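PDB 6LCJ: alpha-galactosidase from Thermus thermophilus, which probably hydrolyses terminal alpha-galactosyl linkages in galactosides and related oligosaccharides, working as a thermostable hexamer. Local coordinates for residues Ser156-Pro159 with Pro160-Trp163; Leu254-Gly257 with Glu258-Val262; Leu412-Pro415 with Glu416-Arg419. One frame throughout, in Å; residues are numbered along the deposited sequence.

Contact 1. Residues Ser156-Pro159 with Pro160-Trp163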
ATOM      1  N   SER E 156      -0.636   6.406 -56.569  1.00 39.72           N
ATOM      2  CA  SER E 156       0.491   6.266 -57.500  1.00 38.77           C
ATOM      3  C   SER E 156       0.236   5.101 -58.454  1.00 41.81           C
ATOM      4  O   SER E 156       0.917   4.067 -58.433  1.00 39.13           O
ATOM      5  CB  SER E 156       1.792   6.071 -56.728  1.00 39.29           C
ATOM      6  OG  SER E 156       2.199   7.259 -56.062  1.00 44.12           O
ATOM      7  N   GLY E 157      -0.782   5.292 -59.296  1.00 38.05           N
ATOM      8  CA  GLY E 157      -1.220   4.229 -60.177  1.00 36.61           C
ATOM      9  C   GLY E 157      -1.805   3.065 -59.399  1.00 40.25           C
ATOM     10  O   GLY E 157      -2.467   3.238 -58.369  1.00 45.87           O
ATOM     11  N   ARG E 158      -1.580   1.909 -59.882  1.00 37.27           N
ATOM     12  CA  ARG E 158      -2.082   0.691 -59.285  1.00 38.78           C
ATOM     13  C   ARG E 158      -0.999   0.078 -58.406  1.00 37.18           C
ATOM     14  O   ARG E 158       0.192   0.237 -58.688  1.00 34.22           O
ATOM     15  CB  ARG E 158      -2.536  -0.296 -60.378  1.00 42.12           C
ATOM     16  CG  ARG E 158      -2.190  -1.768 -60.140  1.00 48.99           C
ATOM     17  CD  ARG E 158      -2.426  -2.657 -61.380  1.00 50.30           C
ATOM     18  NE  ARG E 158      -1.339  -2.576 -62.366  1.00 57.74           N
ATOM     19  CZ  ARG E 158      -0.117  -3.093 -62.197  1.00 65.25           C
ATOM     20  NH1 ARG E 158       0.204  -3.735 -61.070  1.00 52.05           N
ATOM     21  NH2 ARG E 158       0.799  -2.967 -63.154  1.00 62.70           N
ATOM     22  N   PRO E 159      -1.369  -0.567 -57.299  1.00 36.47           N
ATOM     23  CA  PRO E 159      -0.355  -1.104 -56.369  1.00 35.66           C
ATOM     24  C   PRO E 159       0.520  -2.135 -57.057  1.00 33.64           C
ATOM     25  O   PRO E 159       0.039  -2.911 -57.894  1.00 43.55           O
ATOM     26  CB  PRO E 159      -1.192  -1.735 -55.247  1.00 29.65           C
ATOM     27  CG  PRO E 159      -2.535  -1.073 -55.363  1.00 32.84           C
ATOM     28  CD  PRO E 159      -2.741  -0.757 -56.798  1.00 30.20           C
ATOM     29  N   PRO E 160       1.811  -2.146 -56.764  1.00 35.51           N
ATOM     30  CA  PRO E 160       2.691  -3.151 -57.362  1.00 37.86           C
ATOM     31  C   PRO E 160       2.417  -4.531 -56.786  1.00 41.05           C
ATOM     32  O   PRO E 160       1.756  -4.700 -55.758  1.00 43.16           O
ATOM     33  CB  PRO E 160       4.104  -2.668 -56.993  1.00 39.13           C
ATOM     34  CG  PRO E 160       3.935  -1.252 -56.506  1.00 40.25           C
ATOM     35  CD  PRO E 160       2.551  -1.209 -55.904  1.00 39.87           C
ATOM     36  N   ARG E 161       2.918  -5.534 -57.488  1.00 36.59           N
ATOM     37  CA  ARG E 161       2.857  -6.907 -57.023  1.00 31.69           C
ATOM     38  C   ARG E 161       4.249  -7.261 -56.523  1.00 31.21           C
ATOM     39  O   ARG E 161       5.230  -7.137 -57.264  1.00 32.16           O
ATOM     40  CB  ARG E 161       2.376  -7.832 -58.140  1.00 29.83           C
ATOM     41  CG  ARG E 161       1.024  -7.394 -58.683  1.00 33.32           C
ATOM     42  CD  ARG E 161       0.440  -8.390 -59.681  1.00 40.23           C
ATOM     43  NE  ARG E 161       1.238  -8.466 -60.899  1.00 39.94           N
ATOM     44  CZ  ARG E 161       1.012  -7.727 -61.973  1.00 41.83           C
ATOM     45  NH1 ARG E 161       0.010  -6.867 -61.970  1.00 45.95           N
ATOM     46  NH2 ARG E 161       1.791  -7.839 -63.040  1.00 43.02           N
ATOM     47  N   VAL E 162       4.341  -7.648 -55.256  1.00 30.93           N
ATOM     48  CA  VAL E 162       5.612  -7.690 -54.544  1.00 28.77           C
ATOM     49  C   VAL E 162       5.849  -9.095 -54.032  1.00 27.99           C
ATOM     50  O   VAL E 162       4.947  -9.701 -53.442  1.00 30.28           O
ATOM     51  CB  VAL E 162       5.638  -6.699 -53.364  1.00 31.64           C
ATOM     52  CG1 VAL E 162       6.995  -6.778 -52.639  1.00 27.11           C
ATOM     53  CG2 VAL E 162       5.307  -5.285 -53.825  1.00 23.33           C
ATOM     54  N   TRP E 163       7.062  -9.603 -54.232  1.00 25.03           N
ATOM     55  CA  TRP E 163       7.550 -10.727 -53.453  1.00 26.70           C
ATOM     56  C   TRP E 163       8.416 -10.169 -52.328  1.00 30.91           C
ATOM     57  O   TRP E 163       9.278  -9.318 -52.570  1.00 32.31           O
ATOM     58  CB  TRP E 163       8.331 -11.736 -54.303  1.00 26.96           C
ATOM     59  CG  TRP E 163       8.588 -12.986 -53.503  1.00 29.08           C
ATOM     60  CD1 TRP E 163       7.765 -14.075 -53.385  1.00 26.23           C
ATOM     61  CD2 TRP E 163       9.698 -13.227 -52.631  1.00 27.49           C
ATOM     62  NE1 TRP E 163       8.311 -14.989 -52.513  1.00 28.86           N
ATOM     63  CE2 TRP E 163       9.496 -14.493 -52.035  1.00 29.14           C
ATOM     64  CE3 TRP E 163      10.852 -12.503 -52.307  1.00 25.94           C
ATOM     65  CZ2 TRP E 163      10.410 -15.055 -51.140  1.00 26.96           C
ATOM     66  CZ3 TRP E 163      11.760 -13.062 -51.424  1.00 24.74           C
ATOM     67  CH2 TRP E 163      11.531 -14.321 -50.843  1.00 25.17           C
TER
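P159 and P160 follow one another in extended, polyproline-like conformations, joined by a trans peptide with their CA atoms 3.8 Å apart, and they carry the chain from R158 to R161 without a bend. The rings touch through CB of P159 and CD of P160, 3.8 Å apart, and both are buried. Proline suits both positions because its closed ring fixes phi and brings no amide hydrogen that would need an acceptor in an apolar setting, where P159 leans on F430 and P160 on V192 and Y300. This is the entrance to the first strand of the (beta/alpha)8 barrel of the GH36 alpha-galactosidases; V162 and W163 continue it between the parallel strands 192-195 and 431-433.

The arginines before and after the proline pair come together at their far ends. R158 turns at chi3 (80°), which swings its guanidinium along the chain, and R161 turns there in the other sense, so the two long arms converge on the side to which the P159 carbonyl points. NH1 of R161 sits over a face of the R158 group, 3.3 Å from NH1 of R158, and the two guanidinium planes are only 19° from parallel. The like charges are probably eased by E191, which forms a salt bridge with NH1 of R158 while the same carboxylate oxygen accepts the backbone N-H of R161; NE of R161 is bound by the carbonyl of S189. Within its own segment NH1 of R158 also makes a weak, strongly bent hydrogen bond of 3.3 Å to O of P159. Arginine fits both sites, since a flat guanidinium can lie against its neighbour while its several N-H groups serve different acceptors.

Contact 2. Residues Leu254-Gly257 with Glu258-Val262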
ATOM      1  N   LEU E 254      16.457  10.646 -29.296  1.00 31.03           N
ATOM      2  CA  LEU E 254      15.299  11.345 -28.750  1.00 29.71           C
ATOM      3  C   LEU E 254      15.299  11.234 -27.230  1.00 32.03           C
ATOM      4  O   LEU E 254      15.373  10.129 -26.677  1.00 28.59           O
ATOM      5  CB  LEU E 254      14.013  10.771 -29.322  1.00 29.39           C
ATOM      6  CG  LEU E 254      12.732  11.461 -28.859  1.00 31.29           C
ATOM      7  CD1 LEU E 254      12.721  12.919 -29.290  1.00 27.09           C
ATOM      8  CD2 LEU E 254      11.538  10.711 -29.425  1.00 27.97           C
ATOM      9  N   ARG E 255      15.239  12.385 -26.555  1.00 29.54           N
ATOM     10  CA  ARG E 255      15.360  12.445 -25.106  1.00 32.74           C
ATOM     11  C   ARG E 255      14.160  13.164 -24.511  1.00 31.89           C
ATOM     12  O   ARG E 255      13.517  13.984 -25.170  1.00 31.76           O
ATOM     13  CB  ARG E 255      16.665  13.141 -24.688  1.00 28.39           C
ATOM     14  CG  ARG E 255      17.872  12.259 -24.876  1.00 32.69           C
ATOM     15  CD  ARG E 255      19.182  13.025 -24.991  1.00 29.29           C
ATOM     16  NE  ARG E 255      20.265  12.135 -25.404  1.00 37.01           N
ATOM     17  CZ  ARG E 255      20.829  11.219 -24.616  1.00 33.44           C
ATOM     18  NH1 ARG E 255      20.426  11.061 -23.367  1.00 32.82           N
ATOM     19  NH2 ARG E 255      21.796  10.451 -25.082  1.00 35.55           N
ATOM     20  N   ASP E 256      13.863  12.860 -23.245  1.00 30.05           N
ATOM     21  CA  ASP E 256      12.741  13.503 -22.580  1.00 28.81           C
ATOM     22  C   ASP E 256      13.224  14.780 -21.882  1.00 29.94           C
ATOM     23  O   ASP E 256      14.348  15.237 -22.089  1.00 29.13           O
ATOM     24  CB  ASP E 256      12.049  12.523 -21.635  1.00 28.26           C
ATOM     25  CG  ASP E 256      12.932  12.082 -20.454  1.00 37.67           C
ATOM     26  OD1 ASP E 256      14.054  12.613 -20.251  1.00 35.80           O
ATOM     27  OD2 ASP E 256      12.480  11.184 -19.709  1.00 38.94           O
ATOM     28  N   GLY E 257      12.378  15.365 -21.032  1.00 32.20           N
ATOM     29  CA  GLY E 257      12.722  16.604 -20.346  1.00 29.90           C
ATOM     30  C   GLY E 257      13.892  16.509 -19.379  1.00 35.62           C
ATOM     31  O   GLY E 257      14.474  17.542 -19.039  1.00 40.84           O
ATOM     32  N   GLU E 258      14.254  15.305 -18.925  1.00 30.65           N
ATOM     33  CA  GLU E 258      15.406  15.127 -18.048  1.00 34.04           C
ATOM     34  C   GLU E 258      16.615  14.558 -18.776  1.00 32.57           C
ATOM     35  O   GLU E 258      17.564  14.105 -18.130  1.00 38.24           O
ATOM     36  CB  GLU E 258      15.049  14.231 -16.859  1.00 37.61           C
ATOM     37  CG  GLU E 258      13.856  14.732 -16.053  1.00 43.48           C
ATOM     38  CD  GLU E 258      14.056  16.146 -15.498  1.00 49.88           C
ATOM     39  OE1 GLU E 258      15.024  16.358 -14.736  1.00 48.34           O
ATOM     40  OE2 GLU E 258      13.243  17.047 -15.822  1.00 50.93           O
ATOM     41  N   GLY E 259      16.606  14.568 -20.103  1.00 32.95           N
ATOM     42  CA  GLY E 259      17.723  14.045 -20.865  1.00 29.92           C
ATOM     43  C   GLY E 259      17.779  12.537 -21.012  1.00 30.84           C
ATOM     44  O   GLY E 259      18.709  12.036 -21.654  1.00 33.49           O
ATOM     45  N   ARG E 260      16.821  11.787 -20.445  1.00 31.47           N
ATOM     46  CA  ARG E 260      16.865  10.338 -20.640  1.00 33.53           C
ATOM     47  C   ARG E 260      16.293   9.960 -22.007  1.00 33.48           C
ATOM     48  O   ARG E 260      15.349  10.600 -22.486  1.00 32.27           O
ATOM     49  CB  ARG E 260      16.090   9.619 -19.550  1.00 32.53           C
ATOM     50  CG  ARG E 260      16.449  10.066 -18.159  1.00 43.24           C
ATOM     51  CD  ARG E 260      15.400   9.634 -17.153  1.00 47.20           C
ATOM     52  NE  ARG E 260      14.146  10.334 -17.396  1.00 46.81           N
ATOM     53  CZ  ARG E 260      13.406  10.894 -16.444  1.00 51.12           C
ATOM     54  NH1 ARG E 260      13.804  10.837 -15.173  1.00 47.97           N
ATOM     55  NH2 ARG E 260      12.272  11.519 -16.765  1.00 45.97           N
ATOM     56  N   PRO E 261      16.857   8.943 -22.651  1.00 31.33           N
ATOM     57  CA  PRO E 261      16.315   8.483 -23.936  1.00 30.05           C
ATOM     58  C   PRO E 261      14.872   8.024 -23.805  1.00 30.93           C
ATOM     59  O   PRO E 261      14.513   7.303 -22.876  1.00 31.82           O
ATOM     60  CB  PRO E 261      17.237   7.317 -24.310  1.00 35.34           C
ATOM     61  CG  PRO E 261      18.520   7.618 -23.590  1.00 29.98           C
ATOM     62  CD  PRO E 261      18.094   8.231 -22.291  1.00 28.10           C
ATOM     63  N   VAL E 262      14.039   8.468 -24.743  1.00 32.73           N
ATOM     64  CA  VAL E 262      12.661   8.009 -24.807  1.00 32.06           C
ATOM     65  C   VAL E 262      12.625   6.548 -25.243  1.00 32.52           C
ATOM     66  O   VAL E 262      13.312   6.142 -26.187  1.00 30.72           O
ATOM     67  CB  VAL E 262      11.871   8.914 -25.762  1.00 33.22           C
ATOM     68  CG1 VAL E 262      10.472   8.360 -26.035  1.00 27.19           C
ATOM     69  CG2 VAL E 262      11.809  10.312 -25.180  1.00 30.40           C
TER
HETATM   70  O   HOH W   1      14.992   7.338 -27.712  1.00 31.44           O
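D256 and R260 form the tight heart of this contact. D256 OD1 accepts the backbone N-H groups of E258 (3.0 Å) and R260 (2.9 Å), which arrive from opposite faces of the carboxylate, the first making an Asx turn. In a side-on salt bridge, OD2 takes both NE and NH2 of R260, NE on its syn lone pair, with the carboxylate and guanidinium planes 72° apart. D256 can turn back over its own loop because CG stands between backbone N and carbonyl carbon (chi1 65°). N of D256 bonds O of R260 at 2.8 Å, and N of G259 bonds O of D256 at 3.1 Å. These describe a type I turn followed by a G1 bulge at the tip of a short hairpin-like loop, bridged once between R255 and P261, where the positive phi of G259 calls for glycine. R255 adds a bond of 2.6 Å from NH1 to O of G259, in the guanidinium plane.

Looser is the apolar touch at the other end, where CG of L254 lies 4.0 Å from CG2 of V262, although V262 N bonds L254 O and a water joins both carbonyl oxygens. At the tip G257 is exposed, as is R260 despite its salt bridge. A second subunit receives the charged arms: its D120 pairs with R255, its R125 with E258, and its R118 packs on R260.

Contact 3. Residues Leu412-Pro415 with Glu416-Arg419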
ATOM      1  N   LEU E 412       0.737 -22.508 -40.295  1.00 27.23           N
ATOM      2  CA  LEU E 412      -0.293 -23.166 -39.506  1.00 25.23           C
ATOM      3  C   LEU E 412      -1.689 -22.757 -39.923  1.00 26.93           C
ATOM      4  O   LEU E 412      -2.661 -23.281 -39.373  1.00 26.66           O
ATOM      5  CB  LEU E 412      -0.128 -22.863 -38.016  1.00 20.84           C
ATOM      6  CG  LEU E 412       1.162 -23.275 -37.327  1.00 25.87           C
ATOM      7  CD1 LEU E 412       1.023 -23.025 -35.821  1.00 15.87           C
ATOM      8  CD2 LEU E 412       1.515 -24.735 -37.660  1.00 24.29           C
ATOM      9  N   LEU E 413      -1.807 -21.835 -40.872  1.00 28.29           N
ATOM     10  CA  LEU E 413      -3.102 -21.282 -41.228  1.00 25.35           C
ATOM     11  C   LEU E 413      -3.945 -22.300 -41.986  1.00 26.28           C
ATOM     12  O   LEU E 413      -3.437 -23.105 -42.774  1.00 24.78           O
ATOM     13  CB  LEU E 413      -2.909 -20.034 -42.073  1.00 27.39           C
ATOM     14  CG  LEU E 413      -2.454 -18.806 -41.295  1.00 28.29           C
ATOM     15  CD1 LEU E 413      -2.027 -17.726 -42.268  1.00 24.08           C
ATOM     16  CD2 LEU E 413      -3.583 -18.339 -40.403  1.00 28.81           C
ATOM     17  N   SER E 414      -5.244 -22.242 -41.766  1.00 25.30           N
ATOM     18  CA  SER E 414      -6.128 -23.109 -42.526  1.00 33.41           C
ATOM     19  C   SER E 414      -6.424 -22.511 -43.899  1.00 33.52           C
ATOM     20  O   SER E 414      -6.311 -21.300 -44.105  1.00 31.64           O
ATOM     21  CB  SER E 414      -7.429 -23.352 -41.766  1.00 28.69           C
ATOM     22  OG  SER E 414      -8.358 -22.314 -42.014  1.00 34.78           O
ATOM     23  N   PRO E 415      -6.779 -23.354 -44.869  1.00 42.33           N
ATOM     24  CA  PRO E 415      -7.113 -22.825 -46.200  1.00 37.24           C
ATOM     25  C   PRO E 415      -8.271 -21.854 -46.186  1.00 32.35           C
ATOM     26  O   PRO E 415      -8.280 -20.904 -46.975  1.00 34.55           O
ATOM     27  CB  PRO E 415      -7.429 -24.094 -46.997  1.00 35.48           C
ATOM     28  CG  PRO E 415      -6.573 -25.154 -46.318  1.00 35.00           C
ATOM     29  CD  PRO E 415      -6.644 -24.823 -44.870  1.00 35.20           C
ATOM     30  N   GLU E 416      -9.245 -22.034 -45.305  1.00 30.85           N
ATOM     31  CA  GLU E 416     -10.302 -21.036 -45.257  1.00 34.69           C
ATOM     32  C   GLU E 416      -9.816 -19.752 -44.585  1.00 35.61           C
ATOM     33  O   GLU E 416     -10.207 -18.654 -44.998  1.00 35.56           O
ATOM     34  CB  GLU E 416     -11.553 -21.615 -44.577  1.00 36.51           C
ATOM     35  CG  GLU E 416     -11.739 -21.256 -43.111  1.00 45.13           C
ATOM     36  CD  GLU E 416     -12.824 -22.082 -42.416  1.00 67.04           C
ATOM     37  OE1 GLU E 416     -14.020 -21.707 -42.512  1.00 70.27           O
ATOM     38  OE2 GLU E 416     -12.477 -23.100 -41.763  1.00 67.77           O
ATOM     39  N   GLU E 417      -8.933 -19.862 -43.585  1.00 32.89           N
ATOM     40  CA  GLU E 417      -8.324 -18.674 -43.004  1.00 26.38           C
ATOM     41  C   GLU E 417      -7.529 -17.903 -44.055  1.00 26.96           C
ATOM     42  O   GLU E 417      -7.675 -16.684 -44.189  1.00 26.31           O
ATOM     43  CB  GLU E 417      -7.444 -19.069 -41.817  1.00 28.25           C
ATOM     44  CG  GLU E 417      -8.248 -19.426 -40.553  1.00 30.39           C
ATOM     45  CD  GLU E 417      -7.433 -20.184 -39.501  1.00 32.93           C
ATOM     46  OE1 GLU E 417      -6.341 -20.695 -39.831  1.00 35.73           O
ATOM     47  OE2 GLU E 417      -7.885 -20.284 -38.340  1.00 34.72           O
ATOM     48  N   MET E 418      -6.726 -18.608 -44.854  1.00 25.24           N
ATOM     49  CA  MET E 418      -5.931 -17.938 -45.883  1.00 27.57           C
ATOM     50  C   MET E 418      -6.796 -17.212 -46.917  1.00 33.55           C
ATOM     51  O   MET E 418      -6.366 -16.204 -47.488  1.00 37.06           O
ATOM     52  CB  MET E 418      -5.035 -18.948 -46.584  1.00 23.70           C
ATOM     53  CG  MET E 418      -3.860 -19.380 -45.783  1.00 23.92           C
ATOM     54  SD  MET E 418      -2.769 -20.470 -46.720  1.00 34.69           S
ATOM     55  CE  MET E 418      -3.247 -22.086 -46.057  1.00 35.86           C
ATOM     56  N   ARG E 419      -7.998 -17.716 -47.190  1.00 33.69           N
ATOM     57  CA  ARG E 419      -8.860 -17.092 -48.184  1.00 32.21           C
ATOM     58  C   ARG E 419      -9.369 -15.730 -47.724  1.00 32.72           C
ATOM     59  O   ARG E 419      -9.599 -14.841 -48.554  1.00 31.71           O
ATOM     60  CB  ARG E 419     -10.021 -18.034 -48.492  1.00 35.13           C
ATOM     61  CG  ARG E 419     -11.065 -17.487 -49.445  1.00 46.61           C
ATOM     62  CD  ARG E 419     -11.845 -18.623 -50.120  1.00 53.06           C
ATOM     63  NE  ARG E 419     -11.093 -19.286 -51.196  1.00 56.23           N
ATOM     64  CZ  ARG E 419     -10.514 -20.485 -51.082  1.00 56.76           C
ATOM     65  NH1 ARG E 419     -10.584 -21.161 -49.934  1.00 46.33           N
ATOM     66  NH2 ARG E 419      -9.862 -21.010 -52.121  1.00 49.08           N
TER
HETATM   67  O   HOH W   2     -10.337 -22.923 -39.596  1.00 46.60           O
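S414 and E417 bond each other twice, in both directions, and the half accepted by the glutamate is short: N of S414 donates to OE1 of E417 at 2.7 Å, almost straight at 173°. In return N of E417 donates to OG of S414 at 3.0 Å. This is a capping box, with S414 as the N-cap of helix 415-428 and E417 three residues further on. S414 holds OG over the helix start with chi1 at 85°, tucked between its backbone N and carbonyl carbon, while the E417 chain runs extended beyond CG back to the N-H of S414. OE1 is approached on its anti side, somewhat out of the carboxylate plane. Serine is apt here for its short hydroxyl, glutamate for a reach that spans the first turn.

Just before the cap, L413 packs its CB against CG of M418, 3.9 Å away. A residue ahead of the N-cap meeting the fourth residue of the helix is a hydrophobic staple, and both side chains are buried, also touching Y405. The thioether of M418 can follow an uneven surface: a bend at chi3 lays its methyl CE 3.4 Å from O of L413. In the backbone, N of M418 bonds O of S414 at 2.8 Å, and N of R419 reaches O of P415 less directly. Proline is at home in the first turn, where an N-H would have no helical acceptor. On the outer side, a water bridges OG of S414 and OE2 of E416, 3.1 Å from the latter.

Chemically, the serine oxygen accepts one of the amides of the first turn, and the carboxylate of E417, near the positive end of the helix dipole, is probably stabilised as an anion.

Along the chain the three contacts come in series; none nests or crosses, and each is local: a strand entry, a turn and a helix cap. Contact 1 leads from the loop after helix 140-149 into the first barrel strand. Contact 2 closes a tight turn in the loop between helix 244-248 and strand 263-267; its centre lies 39 Å from that of contact 1, across the chain's centre, and it reaches a second subunit. Contact 3 ends the long loop after strand 398-400 and starts helix 415-428, which leads to strand 431-433. That last barrel strand pairs with strand 161-164, so contacts 1 and 3, centres 24 Å apart, both feed the seam that closes the barrel.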